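Local coordinates for protein heme oxygenase (Chlamydomonas reinhardtii, PDB 4RAJ) that probably catalyses the oxygen-dependent breakdown of heme to biliverdin, iron and carbon monoxide, at residues H143-H148 and S212-A217. Numbering follows the deposited sequence.
Sequences HVYTQH and SEHLAA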
loop_
_atom_site.group_PDB
_atom_site.type_symbol
_atom_site.label_atom_id
_atom_site.label_comp_id
_atom_site.label_asym_id
_atom_site.label_seq_id
_atom_site.Cartn_x
_atom_site.Cartn_y
_atom_site.Cartn_z
ATOM N N HIS A 143 7.865 4.611 -0.068
ATOM C CA HIS A 143 6.855 3.593 -0.299
ATOM C C HIS A 143 5.612 3.784 0.557
ATOM O O HIS A 143 4.508 3.420 0.137
ATOM C CB HIS A 143 7.414 2.186 -0.098
ATOM C CG HIS A 143 8.486 1.824 -1.073
ATOM N ND1 HIS A 143 8.456 0.645 -1.785
ATOM C CD2 HIS A 143 9.686 2.390 -1.339
ATOM C CE1 HIS A 143 9.527 0.575 -2.556
ATOM N NE2 HIS A 143 10.301 1.610 -2.286
ATOM N N VAL A 144 5.787 4.349 1.739
ATOM C CA VAL A 144 4.645 4.778 2.535
ATOM C C VAL A 144 3.861 5.832 1.765
ATOM O O VAL A 144 2.633 5.776 1.686
ATOM C CB VAL A 144 5.084 5.362 3.890
ATOM C CG1 VAL A 144 3.881 5.969 4.635
ATOM C CG2 VAL A 144 5.754 4.292 4.730
ATOM N N TYR A 145 4.583 6.789 1.181
ATOM C CA TYR A 145 3.943 7.884 0.458
ATOM C C TYR A 145 3.052 7.344 -0.657
ATOM O O TYR A 145 1.906 7.783 -0.826
ATOM C CB TYR A 145 4.995 8.861 -0.111
ATOM C CG TYR A 145 4.381 9.977 -0.927
ATOM C CD1 TYR A 145 3.584 10.941 -0.324
ATOM C CD2 TYR A 145 4.605 10.080 -2.295
ATOM C CE1 TYR A 145 3.010 11.969 -1.058
ATOM C CE2 TYR A 145 4.037 11.114 -3.042
ATOM C CZ TYR A 145 3.240 12.054 -2.413
ATOM O OH TYR A 145 2.665 13.083 -3.131
ATOM N N THR A 146 3.568 6.350 -1.374
ATOM C CA THR A 146 2.883 5.738 -2.501
ATOM C C THR A 146 1.736 4.808 -2.108
ATOM O O THR A 146 0.639 4.906 -2.653
ATOM C CB THR A 146 3.861 4.917 -3.351
ATOM O OG1 THR A 146 5.009 5.724 -3.685
ATOM C CG2 THR A 146 3.186 4.423 -4.627
ATOM N N GLN A 147 2.021 3.901 -1.179
ATOM C CA GLN A 147 1.118 2.808 -0.816
ATOM C C GLN A 147 0.083 3.228 0.212
ATOM O O GLN A 147 -1.117 3.088 -0.001
ATOM C CB GLN A 147 1.919 1.620 -0.270
ATOM C CG GLN A 147 3.038 1.098 -1.215
ATOM C CD GLN A 147 2.494 0.312 -2.384
ATOM O OE1 GLN A 147 1.292 0.318 -2.641
ATOM N NE2 GLN A 147 3.379 -0.392 -3.101
ATOM N N HIS A 148 0.546 3.730 1.348
ATOM C CA HIS A 148 -0.386 4.009 2.433
ATOM C C HIS A 148 -1.309 5.172 2.140
ATOM O O HIS A 148 -2.457 5.181 2.567
ATOM C CB HIS A 148 0.376 4.275 3.721
ATOM C CG HIS A 148 0.962 3.046 4.319
ATOM N ND1 HIS A 148 2.208 2.571 3.969
ATOM C CD2 HIS A 148 0.471 2.186 5.243
ATOM C CE1 HIS A 148 2.462 1.472 4.659
ATOM N NE2 HIS A 148 1.424 1.214 5.436
ATOM N N SER A 212 12.985 7.870 -7.067
ATOM C CA SER A 212 13.139 6.577 -7.712
ATOM C C SER A 212 12.315 5.503 -7.010
ATOM O O SER A 212 11.713 4.669 -7.662
ATOM C CB SER A 212 14.606 6.164 -7.755
ATOM O OG SER A 212 15.328 7.006 -8.629
ATOM N N GLU A 213 12.289 5.526 -5.683
ATOM C CA GLU A 213 11.579 4.490 -4.953
ATOM C C GLU A 213 10.063 4.654 -5.085
ATOM O O GLU A 213 9.341 3.667 -5.098
ATOM C CB GLU A 213 12.004 4.483 -3.485
ATOM C CG GLU A 213 13.417 3.917 -3.302
ATOM C CD GLU A 213 13.548 2.485 -3.797
ATOM O OE1 GLU A 213 12.624 1.669 -3.556
ATOM O OE2 GLU A 213 14.577 2.175 -4.437
ATOM N N HIS A 214 9.602 5.901 -5.185
ATOM C CA HIS A 214 8.195 6.227 -5.460
ATOM C C HIS A 214 7.760 5.587 -6.796
ATOM O O HIS A 214 6.731 4.922 -6.873
ATOM C CB HIS A 214 8.029 7.758 -5.476
ATOM C CG HIS A 214 6.679 8.251 -5.908
ATOM N ND1 HIS A 214 5.521 7.982 -5.210
ATOM C CD2 HIS A 214 6.318 9.046 -6.946
ATOM C CE1 HIS A 214 4.502 8.581 -5.806
ATOM N NE2 HIS A 214 4.957 9.222 -6.868
ATOM N N LEU A 215 8.560 5.775 -7.843
ATOM C CA LEU A 215 8.253 5.170 -9.137
ATOM C C LEU A 215 8.300 3.646 -9.039
ATOM O O LEU A 215 7.512 2.945 -9.679
ATOM C CB LEU A 215 9.238 5.662 -10.210
ATOM C CG LEU A 215 9.208 7.159 -10.492
ATOM C CD1 LEU A 215 10.335 7.521 -11.466
ATOM C CD2 LEU A 215 7.850 7.572 -11.046
ATOM N N ALA A 216 9.242 3.132 -8.247
ATOM C CA ALA A 216 9.425 1.684 -8.130
ATOM C C ALA A 216 8.203 1.033 -7.492
ATOM O O ALA A 216 7.850 -0.097 -7.834
ATOM C CB ALA A 216 10.678 1.347 -7.317
ATOM N N ALA A 217 7.564 1.743 -6.567
ATOM C CA ALA A 217 6.372 1.202 -5.910
ATOM C C ALA A 217 5.258 0.998 -6.927
ATOM O O ALA A 217 4.582 -0.030 -6.906
ATOM C CB ALA A 217 5.918 2.118 -4.777
#
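H143 and E213, together with T146 and H214, illustrate how two helices can be joined in a buried contact by polar pairs set around a small apolar contact. Followed outward, H143 has a CB that meets nothing on segment 212-217; CG lies anti to the carbonyl carbon, and the ring then reaches across to helix 204-227. CD2 passes 3.8 Å from CB of E213, ND1 is hydrogen-bonded to Y125 OH, CE1 lies 3.4 Å from E213 OE1, and the tip, NE2, donates to that same OE1 at 2.6 Å. The bond is nearly straight (164°), enters the anti lone pair of the oxygen and lies in the imidazole plane, with the carboxylate turned only 16° from it. H128 NE2 also bonds OE1, so two histidines grip one oxygen. In the second pair, H214 ND1 donates to T146 OG1 at 2.8 Å, the hydroxyl tilted somewhat from the ring plane; OG1 also bonds the backbone oxygen of A142. Y145 brings CD2 to within 3.7 Å of the same ND1. Between the two polar pairs, A217 CB packs 3.6 Å from T146 CG2. Q147 NE2, bonded to N221 and Y125, lies near the A217 methyl. The axes of segments 143-148 and 212-217 approach to 8.7 Å, crossing at -30°, a close helix pair within the all-helical heme oxygenase fold, where T146 and Q147 also line the pocket holding a polyether molecule.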